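Local coordinates for DsbA family protein (Salmonella typhimurium, PDB 7JVE) that oxidises thiols and isomerises disulfide bonds as a trimeric, thioredoxin-like enzyme encoded in a fimbrial operon, at residues Ser72-Val77 with Arg115-Glu120; Ala84-Phe89 with Pro217-Met222. One frame throughout, in Å; residues are numbered along the deposited sequence.

Contact 1: Ser72-Val77 with Arg115-Glu120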
loop_
_atom_site.group_PDB
_atom_site.type_symbol
_atom_site.label_atom_id
_atom_site.label_comp_id
_atom_site.label_asym_id
_atom_site.label_seq_id
_atom_site.Cartn_x
_atom_site.Cartn_y
_atom_site.Cartn_z
ATOM N N SER A 72 3.179 -7.214 -38.328
ATOM C CA SER A 72 3.233 -8.649 -38.567
ATOM C C SER A 72 4.586 -9.252 -38.190
ATOM O O SER A 72 4.775 -10.454 -38.391
ATOM C CB SER A 72 2.939 -8.957 -40.036
ATOM O OG SER A 72 3.807 -8.204 -40.855
ATOM N N SER A 73 5.531 -8.452 -37.685
ATOM C CA SER A 73 6.794 -8.981 -37.198
ATOM C C SER A 73 6.684 -9.572 -35.795
ATOM O O SER A 73 7.585 -10.308 -35.379
ATOM C CB SER A 73 7.863 -7.888 -37.224
ATOM O OG SER A 73 8.281 -7.615 -38.552
ATOM N N SER A 74 5.603 -9.302 -35.079
ATOM C CA SER A 74 5.421 -9.793 -33.716
ATOM C C SER A 74 4.695 -11.128 -33.736
ATOM O O SER A 74 3.794 -11.335 -34.554
ATOM C CB SER A 74 4.622 -8.798 -32.885
ATOM O OG SER A 74 5.311 -7.559 -32.810
ATOM N N PRO A 75 5.057 -12.067 -32.884
ATOM C CA PRO A 75 4.305 -13.328 -32.852
ATOM C C PRO A 75 2.841 -13.042 -32.550
ATOM O O PRO A 75 2.513 -12.182 -31.728
ATOM C CB PRO A 75 4.977 -14.132 -31.727
ATOM C CG PRO A 75 6.280 -13.439 -31.463
ATOM C CD PRO A 75 6.130 -12.001 -31.882
ATOM N N SER A 76 1.956 -13.777 -33.215
ATOM C CA SER A 76 0.532 -13.669 -32.922
ATOM C C SER A 76 -0.142 -15.012 -33.146
ATOM O O SER A 76 0.430 -15.925 -33.742
ATOM C CB SER A 76 -0.143 -12.592 -33.774
ATOM O OG SER A 76 -0.129 -12.944 -35.146
ATOM N N VAL A 77 -1.350 -15.133 -32.599
ATOM C CA VAL A 77 -2.286 -16.186 -32.948
ATOM C C VAL A 77 -3.595 -15.511 -33.323
ATOM O O VAL A 77 -3.818 -14.339 -33.025
ATOM C CB VAL A 77 -2.509 -17.194 -31.809
ATOM C CG1 VAL A 77 -1.202 -17.948 -31.490
ATOM C CG2 VAL A 77 -3.099 -16.481 -30.566
ATOM N N ARG A 115 -7.212 -11.521 -33.226
ATOM C CA ARG A 115 -5.766 -11.628 -33.312
ATOM C C ARG A 115 -5.128 -11.223 -31.983
ATOM O O ARG A 115 -5.409 -10.137 -31.459
ATOM C CB ARG A 115 -5.236 -10.753 -34.454
ATOM C CG ARG A 115 -3.767 -10.940 -34.761
ATOM C CD ARG A 115 -3.292 -10.008 -35.864
ATOM N NE ARG A 115 -1.846 -10.087 -36.026
ATOM C CZ ARG A 115 -1.070 -9.049 -36.317
ATOM N NH1 ARG A 115 -1.609 -7.845 -36.476
ATOM N NH2 ARG A 115 0.248 -9.204 -36.419
ATOM N N PHE A 116 -4.271 -12.092 -31.445
ATOM C CA PHE A 116 -3.552 -11.812 -30.207
ATOM C C PHE A 116 -2.069 -11.660 -30.528
ATOM O O PHE A 116 -1.443 -12.583 -31.066
ATOM C CB PHE A 116 -3.794 -12.905 -29.167
ATOM C CG PHE A 116 -5.210 -12.947 -28.644
ATOM C CD1 PHE A 116 -6.228 -13.531 -29.398
ATOM C CD2 PHE A 116 -5.531 -12.399 -27.397
ATOM C CE1 PHE A 116 -7.543 -13.580 -28.919
ATOM C CE2 PHE A 116 -6.832 -12.451 -26.909
ATOM C CZ PHE A 116 -7.846 -13.034 -27.669
ATOM N N ILE A 117 -1.531 -10.477 -30.238
ATOM C CA ILE A 117 -0.177 -10.094 -30.596
ATOM C C ILE A 117 0.646 -10.016 -29.319
ATOM O O ILE A 117 0.196 -9.456 -28.315
ATOM C CB ILE A 117 -0.179 -8.749 -31.352
ATOM C CG1 ILE A 117 -1.152 -8.822 -32.543
ATOM C CG2 ILE A 117 1.223 -8.379 -31.786
ATOM C CD1 ILE A 117 -1.166 -7.580 -33.432
ATOM N N PHE A 118 1.850 -10.569 -29.359
ATOM C CA PHE A 118 2.703 -10.719 -28.183
ATOM C C PHE A 118 3.879 -9.750 -28.262
ATOM O O PHE A 118 4.716 -9.849 -29.169
ATOM C CB PHE A 118 3.199 -12.165 -28.079
ATOM C CG PHE A 118 2.095 -13.162 -27.773
ATOM C CD1 PHE A 118 1.269 -13.631 -28.782
ATOM C CD2 PHE A 118 1.877 -13.611 -26.467
ATOM C CE1 PHE A 118 0.238 -14.548 -28.505
ATOM C CE2 PHE A 118 0.860 -14.525 -26.175
ATOM C CZ PHE A 118 0.032 -14.988 -27.196
ATOM N N LYS A 119 3.953 -8.823 -27.321
ATOM C CA LYS A 119 5.050 -7.848 -27.283
ATOM C C LYS A 119 5.905 -8.117 -26.043
ATOM O O LYS A 119 5.638 -7.584 -24.969
ATOM C CB LYS A 119 4.510 -6.403 -27.268
ATOM C CG LYS A 119 3.586 -6.084 -28.406
ATOM C CD LYS A 119 4.366 -6.014 -29.719
ATOM C CE LYS A 119 3.632 -5.187 -30.749
ATOM N NZ LYS A 119 4.416 -5.031 -32.000
ATOM N N GLU A 120 6.945 -8.932 -26.207
ATOM C CA GLU A 120 7.873 -9.220 -25.119
ATOM C C GLU A 120 8.776 -8.019 -24.869
ATOM O O GLU A 120 9.340 -7.463 -25.819
ATOM C CB GLU A 120 8.724 -10.438 -25.470
ATOM C CG GLU A 120 7.949 -11.724 -25.537
ATOM C CD GLU A 120 8.743 -12.866 -26.145
ATOM O OE1 GLU A 120 9.891 -13.071 -25.727
ATOM O OE2 GLU A 120 8.204 -13.583 -27.019
HETATM O O HOH W 1 1.751 -11.478 -36.345
#

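Contact 2: Ala84-Phe89 with Pro217-Met222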
loop_
_atom_site.group_PDB
_atom_site.type_symbol
_atom_site.label_atom_id
_atom_site.label_comp_id
_atom_site.label_asym_id
_atom_site.label_seq_id
_atom_site.Cartn_x
_atom_site.Cartn_y
_atom_site.Cartn_z
ATOM N N ALA A 84 -10.540 -7.515 -34.854
ATOM C CA ALA A 84 -10.023 -6.965 -33.606
ATOM C C ALA A 84 -8.697 -7.611 -33.219
ATOM O O ALA A 84 -8.461 -8.805 -33.452
ATOM C CB ALA A 84 -11.015 -7.135 -32.455
ATOM N N ALA A 85 -7.845 -6.803 -32.592
ATOM C CA ALA A 85 -6.573 -7.265 -32.066
ATOM C C ALA A 85 -6.445 -6.924 -30.585
ATOM O O ALA A 85 -6.959 -5.909 -30.098
ATOM C CB ALA A 85 -5.395 -6.664 -32.839
ATOM N N VAL A 86 -5.743 -7.801 -29.878
ATOM C CA VAL A 86 -5.377 -7.622 -28.482
ATOM C C VAL A 86 -3.865 -7.687 -28.455
ATOM O O VAL A 86 -3.286 -8.736 -28.753
ATOM C CB VAL A 86 -5.996 -8.700 -27.581
ATOM C CG1 VAL A 86 -5.504 -8.550 -26.135
ATOM C CG2 VAL A 86 -7.503 -8.651 -27.672
ATOM N N VAL A 87 -3.222 -6.568 -28.140
ATOM C CA VAL A 87 -1.770 -6.460 -28.126
ATOM C C VAL A 87 -1.319 -6.532 -26.676
ATOM O O VAL A 87 -1.802 -5.764 -25.837
ATOM C CB VAL A 87 -1.310 -5.149 -28.791
ATOM C CG1 VAL A 87 0.208 -5.091 -28.884
ATOM C CG2 VAL A 87 -1.930 -5.005 -30.159
ATOM N N MET A 88 -0.412 -7.459 -26.360
ATOM C CA MET A 88 -0.054 -7.709 -24.967
ATOM C C MET A 88 1.424 -7.429 -24.730
ATOM O O MET A 88 2.293 -8.109 -25.293
ATOM C CB MET A 88 -0.415 -9.136 -24.538
ATOM C CG MET A 88 -1.876 -9.514 -24.779
ATOM S SD MET A 88 -2.248 -11.290 -24.860
ATOM C CE MET A 88 -1.282 -11.835 -26.275
ATOM N N PHE A 89 1.690 -6.418 -23.900
ATOM C CA PHE A 89 3.018 -6.112 -23.389
ATOM C C PHE A 89 3.230 -6.864 -22.075
ATOM O O PHE A 89 2.481 -6.674 -21.109
ATOM C CB PHE A 89 3.166 -4.607 -23.189
ATOM C CG PHE A 89 3.139 -3.829 -24.474
ATOM C CD1 PHE A 89 1.939 -3.611 -25.141
ATOM C CD2 PHE A 89 4.332 -3.360 -25.044
ATOM C CE1 PHE A 89 1.911 -2.883 -26.331
ATOM C CE2 PHE A 89 4.325 -2.641 -26.229
ATOM C CZ PHE A 89 3.107 -2.393 -26.887
ATOM N N PRO A 217 3.355 -3.630 -17.709
ATOM C CA PRO A 217 2.584 -4.479 -18.631
ATOM C C PRO A 217 1.190 -3.915 -18.892
ATOM O O PRO A 217 0.589 -3.262 -18.033
ATOM C CB PRO A 217 2.517 -5.825 -17.901
ATOM C CG PRO A 217 3.723 -5.807 -16.984
ATOM C CD PRO A 217 3.771 -4.362 -16.502
ATOM N N ALA A 218 0.674 -4.182 -20.096
ATOM C CA ALA A 218 -0.590 -3.590 -20.537
ATOM C C ALA A 218 -1.136 -4.343 -21.738
ATOM O O ALA A 218 -0.405 -5.048 -22.446
ATOM C CB ALA A 218 -0.443 -2.102 -20.903
ATOM N N PHE A 219 -2.440 -4.177 -21.945
ATOM C CA PHE A 219 -3.171 -4.644 -23.118
ATOM C C PHE A 219 -3.642 -3.439 -23.913
ATOM O O PHE A 219 -4.126 -2.466 -23.325
ATOM C CB PHE A 219 -4.418 -5.460 -22.742
ATOM C CG PHE A 219 -4.128 -6.728 -22.004
ATOM C CD1 PHE A 219 -4.070 -6.735 -20.614
ATOM C CD2 PHE A 219 -3.931 -7.916 -22.685
ATOM C CE1 PHE A 219 -3.811 -7.892 -19.925
ATOM C CE2 PHE A 219 -3.664 -9.091 -21.991
ATOM C CZ PHE A 219 -3.598 -9.079 -20.612
ATOM N N VAL A 220 -3.539 -3.522 -25.240
ATOM C CA VAL A 220 -4.230 -2.621 -26.153
ATOM C C VAL A 220 -5.187 -3.445 -27.000
ATOM O O VAL A 220 -4.769 -4.375 -27.708
ATOM C CB VAL A 220 -3.276 -1.840 -27.068
ATOM C CG1 VAL A 220 -4.071 -0.737 -27.784
ATOM C CG2 VAL A 220 -2.104 -1.278 -26.280
ATOM N N VAL A 221 -6.460 -3.080 -26.953
ATOM C CA VAL A 221 -7.515 -3.742 -27.704
ATOM C C VAL A 221 -8.100 -2.717 -28.672
ATOM O O VAL A 221 -8.551 -1.646 -28.250
ATOM C CB VAL A 221 -8.590 -4.309 -26.767
ATOM C CG1 VAL A 221 -9.544 -5.210 -27.536
ATOM C CG2 VAL A 221 -7.905 -5.049 -25.584
ATOM N N MET A 222 -8.093 -3.042 -29.961
ATOM C CA MET A 222 -8.407 -2.065 -30.989
ATOM C C MET A 222 -8.789 -2.778 -32.275
ATOM O O MET A 222 -8.330 -3.903 -32.521
ATOM C CB MET A 222 -7.214 -1.135 -31.223
ATOM C CG MET A 222 -6.021 -1.847 -31.807
ATOM S SD MET A 222 -4.515 -0.860 -31.837
ATOM C CE MET A 222 -5.107 0.731 -32.429
#

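Contact 1: Ser72-Val77 with Arg115-Glu120
The short strand 76-77 borders the central sheet of the thioredoxin fold, pairing antiparallel with strand 115-120, while S72-P75 curls back beside that strand. Three backbone hydrogen bonds hold the edge. V77 and F116 form a hydrogen-bonded pair: F116 N donates to V77 O at 2.8 Å, nearly straight at 169°, and V77 N answers to F116 O. F118 N reaches P75 O at 2.9 Å, almost along the C=O axis. Between them S76 and I117 are a non-hydrogen-bonded pair, with CA atoms 4.3 Å apart.

Side chains pack on both faces of the pair. V77 CG2 meets CB of F116 at 3.9 Å, the two side chains crossing obliquely. The carbonyl oxygen P75 O lies at the edge of the F118 ring, which forms edge-to-face pairs with Y150 and H154. On the face of S76 and I117, I117 CG2 presses against S74 CB at 3.6 Å, and I117 CD1 lies above one face of the R115 guanidinium, displaced toward its rim.

Polar side chains tie the loop to the strand. R115, CG anti to its backbone N and the chain extended to NE, brings its guanidinium edge to a water, which accepts from NH2 and donates to S74 O and S76 OG. NH1 is held by Q224 OE1 and L70 O, and NH2 also by S71 O, so several bonds fix the group's rotation. K119, bent at chi2 (-71°), returns its amine to the loop, where NZ bonds E68 O and donates to OG of the buried S74 at 2.8 Å.

Contact 2: Ala84-Phe89 with Pro217-Met222
Strands 84-89 and 218-222 run antiparallel, their axes 4.6 Å apart at closest approach and inclined at 166°, with A85-M222, V87-V220 and F89-A218 as doubly hydrogen-bonded pairs. The tightest bond is V87 N to V220 O, 2.7 Å and 172° at the hydrogen. F89 O is approached off-axis by A218 N, on a lone pair, at 3.2 Å.

On the face of V86, M88, F219 and V221, M88 and V86 both pack on the F219 ring. M88 CG lies 3.3 Å from both CD2 and CE2 of F219, and the sulfur lies at the ring edge, 5.2 Å from the centroid, a Met-aromatic contact. V86 reaches the same ring with CG1, anti to its backbone N, at 3.8 Å from CD2; its other methyl, CG2, lies alongside V221 CG1. The opposite face carries V87 and V220 and the F89 ring, whose CE1 comes within 4.3 Å of V220 CG2 and whose edge is turned to A218 O.

These are inner strands of the thioredoxin sheet: 84-90 lies between 115-120 and 218-223. M88 and F219 pack on V104 of helix 95-110, V86 and F219 on helix 242-253, and A218 touches V163 of a second subunit.

How the contacts relate
Strand 115-120 of contact 1 and strand 84-89 of contact 2 are parallel neighbours, so the two contacts, about 10 Å apart between centres, extend one sheet from its edge inward. R115 O lies 2.8 Å from V86 N, and K119 N lies 2.7 Å from M88 O. Side chains continue across the join: F118 CE2 packs on M88 CE at 3.4 Å, and K119 CG on V87 CG1. Helix 95-110 links the two strands in a beta-alpha-beta crossover. Near its start lie C94 and C97, joined in a disulfide, a CxxC pair consistent with the redox centre of thioredoxin-family oxidoreductases; P217 of contact 2 touches W96 and C97.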